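Local coordinates for farnesyl pyrophosphate synthetase (PDB 5H9D), which probably builds heptaprenyl diphosphate by magnesium-dependent prenyl-chain elongation, as a member of the FPP/GGPP synthase family paired with a subunit 1-type chain, at residues Q15-A20 with L71-M76; E29-H34 with I107-F112; T78-D83 with N111-L116. One frame throughout, in Å; residues are numbered along the deposited sequence.

How the contacts relate
Four helices of this almost all-helical chain meet here: 6-20, 26-38, 62-85 and 103-121. Contact 1 joins 6-20 to 62-85, contact 2 joins 26-38 to 103-121, and contact 3 ties 62-85 to 103-121. The centre of contact 1 lies about 11 Å from those of the other two, while contacts 2 and 3 are about 7 Å apart and share Asn111 and Phe112. Along the chain contacts 1 and 2 interlock, since 29-34 falls between 15-20 and 71-76; contact 1 is complete before contact 3 begins. The two N-terminal helices thus sit against the pair 62-85 and 103-121, and both helices of that pair also reach the partner subunit.

Contact 1 of 3, residues Q15-A20 with L71-M76; sequences QRLEKA and LELIHM
Leu17 reaches from helix 6-20 to Glu72 and Leu73 of helix 62-85, and each of its methyls has a different target. CD1 rests on the aliphatic stem of Glu72, 3.7 Å from Glu72 CG, the two side chains crossing at about a right angle. CD2 goes to the isobutyl group of Leu73, where Leu17 CD2 and Leu73 CD2 lie 3.4 Å apart as the leucines slide past each other in opposite directions. One turn on, Ala20 adds a looser touch, its CB 4.4 Å from Leu73 CD1. The short helical segments cross at -59°, with axes 11.1 Å apart at closest approach. Leu36 of helix 26-38 also lies on Leu17, and Leu116 of helix 103-121 on Leu73, so helix 6-20 packs where helices 26-38, 62-85 and 103-121 come together in the helical prenyl synthase fold. Glu72 CG stands anti to the backbone N (chi1 -164°), and a bend at chi2 of 58° then swings the carboxylate away from Leu17 toward Arg42, a long and weak ion pair. The contact is therefore wholly apolar: Glu72 contributes methylenes here and turns its charge elsewhere.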
loop_
_atom_site.group_PDB
_atom_site.type_symbol
_atom_site.label_atom_id
_atom_site.label_comp_id
_atom_site.label_asym_id
_atom_site.label_seq_id
_atom_site.Cartn_x
_atom_site.Cartn_y
_atom_site.Cartn_z
ATOM N N GLN A 15 0.088 12.220 16.880
ATOM C CA GLN A 15 -1.151 12.808 17.372
ATOM C C GLN A 15 -2.073 13.169 16.226
ATOM O O GLN A 15 -3.288 13.142 16.374
ATOM C CB GLN A 15 -0.818 14.025 18.212
ATOM C CG GLN A 15 -0.520 13.641 19.630
ATOM C CD GLN A 15 0.189 14.721 20.403
ATOM O OE1 GLN A 15 -0.012 15.915 20.179
ATOM N NE2 GLN A 15 1.024 14.304 21.345
ATOM N N ARG A 16 -1.467 13.484 15.084
ATOM C CA ARG A 16 -2.147 13.813 13.848
ATOM C C ARG A 16 -2.633 12.487 13.241
ATOM O O ARG A 16 -3.642 12.446 12.529
ATOM C CB ARG A 16 -1.170 14.517 12.905
ATOM C CG ARG A 16 -1.508 15.976 12.604
ATOM C CD ARG A 16 -0.295 16.864 12.294
ATOM N NE ARG A 16 0.241 17.360 13.555
ATOM C CZ ARG A 16 0.564 18.627 13.809
ATOM N NH1 ARG A 16 0.415 19.553 12.870
ATOM N NH2 ARG A 16 1.009 18.965 15.015
ATOM N N LEU A 17 -1.915 11.402 13.527
ATOM C CA LEU A 17 -2.318 10.088 13.049
ATOM C C LEU A 17 -3.499 9.599 13.859
ATOM O O LEU A 17 -4.413 8.980 13.319
ATOM C CB LEU A 17 -1.198 9.075 13.187
ATOM C CG LEU A 17 -0.270 8.950 11.986
ATOM C CD1 LEU A 17 0.937 8.125 12.422
ATOM C CD2 LEU A 17 -0.999 8.326 10.795
ATOM N N GLU A 18 -3.473 9.863 15.159
ATOM C CA GLU A 18 -4.556 9.460 16.037
ATOM C C GLU A 18 -5.878 10.142 15.663
ATOM O O GLU A 18 -6.953 9.527 15.765
ATOM C CB GLU A 18 -4.191 9.765 17.489
ATOM C CG GLU A 18 -3.284 8.721 18.118
ATOM C CD GLU A 18 -2.688 9.172 19.445
ATOM O OE1 GLU A 18 -3.269 10.051 20.113
ATOM O OE2 GLU A 18 -1.631 8.635 19.819
ATOM N N LYS A 19 -5.825 11.404 15.242
ATOM C CA LYS A 19 -7.077 12.033 14.851
ATOM C C LYS A 19 -7.550 11.455 13.505
ATOM O O LYS A 19 -8.714 11.069 13.361
ATOM C CB LYS A 19 -6.932 13.541 14.705
ATOM C CG LYS A 19 -8.254 14.217 14.369
ATOM C CD LYS A 19 -8.034 15.587 13.749
ATOM C CE LYS A 19 -9.349 16.268 13.368
ATOM N NZ LYS A 19 -9.105 17.661 12.905
ATOM N N ALA A 20 -6.637 11.391 12.536
ATOM C CA ALA A 20 -6.922 10.880 11.202
ATOM C C ALA A 20 -7.571 9.503 11.175
ATOM O O ALA A 20 -8.287 9.162 10.252
ATOM C CB ALA A 20 -5.642 10.863 10.394
ATOM N N LEU A 71 2.262 9.223 4.692
ATOM C CA LEU A 71 3.188 8.112 4.489
ATOM C C LEU A 71 2.986 6.968 5.489
ATOM O O LEU A 71 3.040 5.784 5.107
ATOM C CB LEU A 71 4.641 8.596 4.572
ATOM C CG LEU A 71 5.365 9.073 3.320
ATOM C CD1 LEU A 71 5.737 7.832 2.520
ATOM C CD2 LEU A 71 4.499 10.043 2.511
ATOM N N GLU A 72 2.761 7.303 6.762
ATOM C CA GLU A 72 2.586 6.262 7.766
ATOM C C GLU A 72 1.259 5.546 7.565
ATOM O O GLU A 72 1.150 4.372 7.846
ATOM C CB GLU A 72 2.682 6.864 9.166
ATOM C CG GLU A 72 2.907 5.875 10.302
ATOM C CD GLU A 72 4.154 5.025 10.149
ATOM O OE1 GLU A 72 4.978 5.348 9.275
ATOM O OE2 GLU A 72 4.322 4.028 10.893
ATOM N N LEU A 73 0.247 6.243 7.058
ATOM C CA LEU A 73 -1.056 5.617 6.831
ATOM C C LEU A 73 -0.992 4.630 5.650
ATOM O O LEU A 73 -1.618 3.576 5.701
ATOM C CB LEU A 73 -2.131 6.689 6.596
ATOM C CG LEU A 73 -2.554 7.653 7.720
ATOM C CD1 LEU A 73 -3.442 8.783 7.212
ATOM C CD2 LEU A 73 -3.296 6.891 8.788
ATOM N N ILE A 74 -0.232 4.966 4.598
ATOM C CA ILE A 74 -0.077 4.086 3.436
ATOM C C ILE A 74 0.766 2.865 3.875
ATOM O O ILE A 74 0.489 1.719 3.498
ATOM C CB ILE A 74 0.625 4.827 2.227
ATOM C CG1 ILE A 74 -0.342 5.836 1.596
ATOM C CG2 ILE A 74 1.028 3.823 1.140
ATOM C CD1 ILE A 74 0.342 6.993 0.869
ATOM N N HIS A 75 1.804 3.127 4.660
ATOM C CA HIS A 75 2.640 2.068 5.202
ATOM C C HIS A 75 1.764 1.053 5.974
ATOM O O HIS A 75 1.853 -0.170 5.775
ATOM C CB HIS A 75 3.662 2.694 6.136
ATOM C CG HIS A 75 4.532 1.704 6.836
ATOM N ND1 HIS A 75 5.035 0.580 6.211
ATOM C CD2 HIS A 75 5.009 1.681 8.103
ATOM C CE1 HIS A 75 5.784 -0.093 7.065
ATOM N NE2 HIS A 75 5.784 0.553 8.219
ATOM N N MET A 76 0.922 1.589 6.859
ATOM C CA MET A 76 -0.011 0.816 7.674
ATOM C C MET A 76 -1.017 0.044 6.819
ATOM O O MET A 76 -1.327 -1.120 7.103
ATOM C CB MET A 76 -0.788 1.735 8.598
ATOM C CG MET A 76 -0.006 2.364 9.704
ATOM S SD MET A 76 -0.954 3.700 10.521
ATOM C CE MET A 76 -1.982 2.785 11.656
#

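Contact 2 of 3, residues E29-H34 with I107-F112; sequences EQASLH and ILTGNF
Thr109 on helix 103-121 faces Ala31 and Ser32 of helix 26-38, and its three side-chain atoms share out the work. Thr109 CB points at the other helix and lies 4.4 Å from Ala31 CB. From it OG1 branches anti to the carbonyl carbon (chi1 -53°); this hydroxyl donates to Thr105 O one turn back on its own helix and turns its flank to Ala31, with Thr109 OG1 3.7 Å from Ala31 CB. The methyl takes the other branch, and Thr109 CG2 meets Ser32 OG at 3.5 Å while also brushing Ala31 CB. The same oxygen, Ser32 OG, also meets the rim of Phe112, near the ring plane, 3.5 Å from Phe112 CE2 and 3.6 Å from Phe112 CD2. Phe112 CG lies anti to the backbone N (chi1 174°), an extended course that brings the ring edge up to the serine; Leu28 packs on both Thr109 and Phe112. The short segments cross at -77°, with axes 10.0 Å apart at closest approach. Beyond the contact, Asn111 ND2 bonds to Asn105 of the partner subunit, placing this helix at the subunit interface. No hydrogen bond passes between the segments. Ser32 OG donates to Leu28 O, as Thr109 OG1 does to Thr105 O, so each buried hydroxyl is satisfied on its own helix, leaving van der Waals packing to join the helices.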
loop_
_atom_site.group_PDB
_atom_site.type_symbol
_atom_site.label_atom_id
_atom_site.label_comp_id
_atom_site.label_asym_id
_atom_site.label_seq_id
_atom_site.Cartn_x
_atom_site.Cartn_y
_atom_site.Cartn_z
ATOM N N GLU A 29 -12.188 2.121 13.494
ATOM C CA GLU A 29 -11.458 2.988 14.411
ATOM C C GLU A 29 -10.627 2.206 15.431
ATOM O O GLU A 29 -9.480 2.566 15.720
ATOM C CB GLU A 29 -12.413 3.905 15.160
ATOM C CG GLU A 29 -11.696 4.963 15.944
ATOM C CD GLU A 29 -12.611 6.082 16.322
ATOM O OE1 GLU A 29 -13.469 6.424 15.476
ATOM O OE2 GLU A 29 -12.461 6.622 17.452
ATOM N N GLN A 30 -11.221 1.162 15.994
ATOM C CA GLN A 30 -10.528 0.322 16.950
ATOM C C GLN A 30 -9.398 -0.458 16.278
ATOM O O GLN A 30 -8.337 -0.637 16.872
ATOM C CB GLN A 30 -11.463 -0.700 17.553
ATOM C CG GLN A 30 -12.610 -0.207 18.380
ATOM C CD GLN A 30 -13.383 -1.405 18.899
ATOM O OE1 GLN A 30 -12.892 -2.146 19.776
ATOM N NE2 GLN A 30 -14.575 -1.637 18.330
ATOM N N ALA A 31 -9.636 -0.955 15.065
ATOM C CA ALA A 31 -8.604 -1.707 14.350
ATOM C C ALA A 31 -7.404 -0.804 14.031
ATOM O O ALA A 31 -6.265 -1.131 14.366
ATOM C CB ALA A 31 -9.168 -2.320 13.065
ATOM N N SER A 32 -7.653 0.327 13.389
ATOM C CA SER A 32 -6.584 1.254 13.064
ATOM C C SER A 32 -5.783 1.640 14.315
ATOM O O SER A 32 -4.561 1.669 14.285
ATOM C CB SER A 32 -7.167 2.507 12.404
ATOM O OG SER A 32 -7.799 2.176 11.184
ATOM N N LEU A 33 -6.481 1.927 15.412
ATOM C CA LEU A 33 -5.840 2.299 16.676
ATOM C C LEU A 33 -5.098 1.104 17.299
ATOM O O LEU A 33 -4.018 1.252 17.890
ATOM C CB LEU A 33 -6.873 2.825 17.651
ATOM C CG LEU A 33 -6.265 3.250 18.981
ATOM C CD1 LEU A 33 -5.229 4.386 18.787
ATOM C CD2 LEU A 33 -7.371 3.674 19.899
ATOM N N HIS A 34 -5.674 -0.083 17.170
ATOM C CA HIS A 34 -5.016 -1.271 17.679
ATOM C C HIS A 34 -3.618 -1.342 17.048
ATOM O O HIS A 34 -2.626 -1.421 17.756
ATOM C CB HIS A 34 -5.808 -2.516 17.298
ATOM C CG HIS A 34 -5.154 -3.797 17.701
ATOM N ND1 HIS A 34 -4.705 -4.031 18.983
ATOM C CD2 HIS A 34 -4.910 -4.929 16.999
ATOM C CE1 HIS A 34 -4.212 -5.256 19.050
ATOM N NE2 HIS A 34 -4.324 -5.822 17.860
ATOM N N ILE A 107 -9.376 -6.305 5.444
ATOM C CA ILE A 107 -9.339 -5.816 4.090
ATOM C C ILE A 107 -9.946 -4.411 4.082
ATOM O O ILE A 107 -9.406 -3.499 3.472
ATOM C CB ILE A 107 -10.113 -6.783 3.166
ATOM C CG1 ILE A 107 -9.263 -8.028 2.925
ATOM C CG2 ILE A 107 -10.438 -6.137 1.839
ATOM C CD1 ILE A 107 -10.000 -9.102 2.122
ATOM N N LEU A 108 -11.048 -4.245 4.791
ATOM C CA LEU A 108 -11.726 -2.986 4.864
ATOM C C LEU A 108 -10.876 -1.938 5.549
ATOM O O LEU A 108 -10.843 -0.767 5.100
ATOM C CB LEU A 108 -13.068 -3.136 5.593
ATOM C CG LEU A 108 -14.237 -3.780 4.827
ATOM C CD1 LEU A 108 -15.415 -3.828 5.770
ATOM C CD2 LEU A 108 -14.631 -2.985 3.573
ATOM N N THR A 109 -10.171 -2.342 6.613
ATOM C CA THR A 109 -9.336 -1.396 7.348
ATOM C C THR A 109 -8.228 -0.880 6.441
ATOM O O THR A 109 -7.927 0.313 6.432
ATOM C CB THR A 109 -8.743 -2.011 8.654
ATOM O OG1 THR A 109 -9.791 -2.563 9.461
ATOM C CG2 THR A 109 -8.119 -0.922 9.491
ATOM N N GLY A 110 -7.644 -1.789 5.664
ATOM C CA GLY A 110 -6.593 -1.430 4.738
ATOM C C GLY A 110 -7.070 -0.411 3.719
ATOM O O GLY A 110 -6.337 0.531 3.411
ATOM N N ASN A 111 -8.279 -0.588 3.182
ATOM C CA ASN A 111 -8.815 0.362 2.201
ATOM C C ASN A 111 -8.997 1.718 2.878
ATOM O O ASN A 111 -8.676 2.789 2.307
ATOM C CB ASN A 111 -10.176 -0.085 1.662
ATOM C CG ASN A 111 -10.134 -1.426 0.971
ATOM O OD1 ASN A 111 -9.128 -1.803 0.381
ATOM N ND2 ASN A 111 -11.237 -2.147 1.033
ATOM N N PHE A 112 -9.528 1.657 4.098
ATOM C CA PHE A 112 -9.764 2.843 4.907
ATOM C C PHE A 112 -8.466 3.651 5.060
ATOM O O PHE A 112 -8.408 4.822 4.708
ATOM C CB PHE A 112 -10.322 2.364 6.260
ATOM C CG PHE A 112 -10.488 3.434 7.296
ATOM C CD1 PHE A 112 -11.482 4.391 7.177
ATOM C CD2 PHE A 112 -9.674 3.449 8.434
ATOM C CE1 PHE A 112 -11.669 5.349 8.177
ATOM C CE2 PHE A 112 -9.854 4.396 9.427
ATOM C CZ PHE A 112 -10.856 5.349 9.300
#

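Contact 3 of 3, residues T78-D83 with N111-L116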
loop_
_atom_site.group_PDB
_atom_site.type_symbol
_atom_site.label_atom_id
_atom_site.label_comp_id
_atom_site.label_asym_id
_atom_site.label_seq_id
_atom_site.Cartn_x
_atom_site.Cartn_y
_atom_site.Cartn_z
ATOM N N THR A 78 -0.525 -1.113 4.004
ATOM C CA THR A 78 0.256 -2.223 3.515
ATOM C C THR A 78 0.404 -3.307 4.586
ATOM O O THR A 78 0.140 -4.483 4.304
ATOM C CB THR A 78 1.666 -1.767 3.034
ATOM O OG1 THR A 78 1.527 -0.920 1.889
ATOM C CG2 THR A 78 2.508 -2.979 2.634
ATOM N N LEU A 79 0.816 -2.932 5.801
ATOM C CA LEU A 79 0.945 -3.936 6.862
ATOM C C LEU A 79 -0.375 -4.715 7.066
ATOM O O LEU A 79 -0.388 -5.950 7.050
ATOM C CB LEU A 79 1.365 -3.308 8.199
ATOM C CG LEU A 79 2.693 -2.549 8.251
ATOM C CD1 LEU A 79 2.977 -2.140 9.696
ATOM C CD2 LEU A 79 3.824 -3.400 7.706
ATOM N N VAL A 80 -1.489 -4.006 7.236
ATOM C CA VAL A 80 -2.725 -4.713 7.439
ATOM C C VAL A 80 -3.047 -5.718 6.328
ATOM O O VAL A 80 -3.302 -6.902 6.630
ATOM C CB VAL A 80 -3.886 -3.753 7.628
ATOM C CG1 VAL A 80 -5.159 -4.503 7.716
ATOM C CG2 VAL A 80 -3.693 -2.972 8.881
ATOM N N HIS A 81 -3.033 -5.279 5.060
ATOM C CA HIS A 81 -3.333 -6.202 3.978
ATOM C C HIS A 81 -2.246 -7.237 3.961
ATOM O O HIS A 81 -2.485 -8.399 3.663
ATOM C CB HIS A 81 -3.402 -5.502 2.617
ATOM C CG HIS A 81 -4.732 -4.863 2.316
ATOM N ND1 HIS A 81 -5.066 -4.399 1.061
ATOM C CD2 HIS A 81 -5.806 -4.612 3.101
ATOM C CE1 HIS A 81 -6.286 -3.893 1.089
ATOM N NE2 HIS A 81 -6.757 -4.010 2.313
ATOM N N ASP A 82 -1.033 -6.847 4.298
ATOM C CA ASP A 82 0.016 -7.846 4.282
ATOM C C ASP A 82 -0.248 -9.023 5.233
ATOM O O ASP A 82 -0.063 -10.170 4.835
ATOM C CB ASP A 82 1.379 -7.205 4.544
ATOM C CG ASP A 82 2.150 -6.919 3.246
ATOM O OD1 ASP A 82 1.650 -7.287 2.140
ATOM O OD2 ASP A 82 3.266 -6.331 3.337
ATOM N N ASP A 83 -0.705 -8.768 6.456
ATOM C CA ASP A 83 -0.975 -9.866 7.388
ATOM C C ASP A 83 -2.169 -10.757 6.973
ATOM O O ASP A 83 -2.322 -11.853 7.518
ATOM C CB ASP A 83 -1.224 -9.336 8.810
ATOM C CG ASP A 83 -0.144 -8.377 9.287
ATOM O OD1 ASP A 83 1.056 -8.724 9.182
ATOM O OD2 ASP A 83 -0.495 -7.279 9.779
ATOM N N ASN A 111 -8.279 -0.588 3.182
ATOM C CA ASN A 111 -8.815 0.362 2.201
ATOM C C ASN A 111 -8.997 1.718 2.878
ATOM O O ASN A 111 -8.676 2.789 2.307
ATOM C CB ASN A 111 -10.176 -0.085 1.662
ATOM C CG ASN A 111 -10.134 -1.426 0.971
ATOM O OD1 ASN A 111 -9.128 -1.803 0.381
ATOM N ND2 ASN A 111 -11.237 -2.147 1.033
ATOM N N PHE A 112 -9.528 1.657 4.098
ATOM C CA PHE A 112 -9.764 2.843 4.907
ATOM C C PHE A 112 -8.466 3.651 5.060
ATOM O O PHE A 112 -8.408 4.822 4.708
ATOM C CB PHE A 112 -10.322 2.364 6.260
ATOM C CG PHE A 112 -10.488 3.434 7.296
ATOM C CD1 PHE A 112 -11.482 4.391 7.177
ATOM C CD2 PHE A 112 -9.674 3.449 8.434
ATOM C CE1 PHE A 112 -11.669 5.349 8.177
ATOM C CE2 PHE A 112 -9.854 4.396 9.427
ATOM C CZ PHE A 112 -10.856 5.349 9.300
ATOM N N LEU A 113 -7.428 2.989 5.559
ATOM C CA LEU A 113 -6.121 3.589 5.826
ATOM C C LEU A 113 -5.523 4.206 4.593
ATOM O O LEU A 113 -4.899 5.265 4.639
ATOM C CB LEU A 113 -5.150 2.527 6.426
ATOM C CG LEU A 113 -5.527 2.067 7.848
ATOM C CD1 LEU A 113 -4.619 1.010 8.394
ATOM C CD2 LEU A 113 -5.471 3.274 8.752
ATOM N N LEU A 114 -5.724 3.526 3.480
ATOM C CA LEU A 114 -5.198 3.967 2.206
ATOM C C LEU A 114 -5.953 5.203 1.715
ATOM O O LEU A 114 -5.341 6.143 1.238
ATOM C CB LEU A 114 -5.365 2.842 1.217
ATOM C CG LEU A 114 -4.368 2.711 0.104
ATOM C CD1 LEU A 114 -3.049 2.251 0.704
ATOM C CD2 LEU A 114 -4.925 1.695 -0.916
ATOM N N ALA A 115 -7.282 5.196 1.834
ATOM C CA ALA A 115 -8.073 6.339 1.380
ATOM C C ALA A 115 -7.681 7.603 2.132
ATOM O O ALA A 115 -7.609 8.690 1.541
ATOM C CB ALA A 115 -9.581 6.067 1.564
ATOM N N LEU A 116 -7.441 7.449 3.440
ATOM C CA LEU A 116 -7.049 8.566 4.292
ATOM C C LEU A 116 -5.697 9.090 3.816
ATOM O O LEU A 116 -5.449 10.296 3.823
ATOM C CB LEU A 116 -6.928 8.115 5.749
ATOM C CG LEU A 116 -8.171 7.769 6.573
ATOM C CD1 LEU A 116 -7.732 7.210 7.962
ATOM C CD2 LEU A 116 -9.074 9.017 6.670
#
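His81 presents the edge of its imidazole to the side-chain oxygen of Asn111, with ring and amide planes 86° apart. His81 CE1 is 3.6 Å from Asn111 OD1, which lies in the ring plane, and His81 NE2 stands 3.8 Å from the same oxygen; neither approach is a hydrogen bond. The side chain of Asn111 starts out away from the 78-83 helix, and its amide end turns back to the ring. What fixes the rotation of the imidazole lies at its two nitrogens: NE2 is hydrogen-bonded to Ile107 O, one turn before Asn111, and ND1 to Asp75 OD2 of the partner subunit, so the ring bridges helix 103-121 and the neighbouring chain. Immediately after His81, Asp82 and Asp83 open the DDxxD sequence, the first aspartate-rich motif of trans-prenyl synthases, which in relatives binds the allylic diphosphate through magnesium ions. Asp83 here forms a salt bridge with Arg91. Beside the histidine, Val80 and Leu113 cross at about a right angle, Val80 CG2 4.1 Å from Leu113 CD1. With Val80 CG1 anti to the backbone N (chi1 175°), it is CG2 that meets the leucine, while Leu35 of helix 26-38 packs on Val80, and Leu113 on Met76 and Ser32.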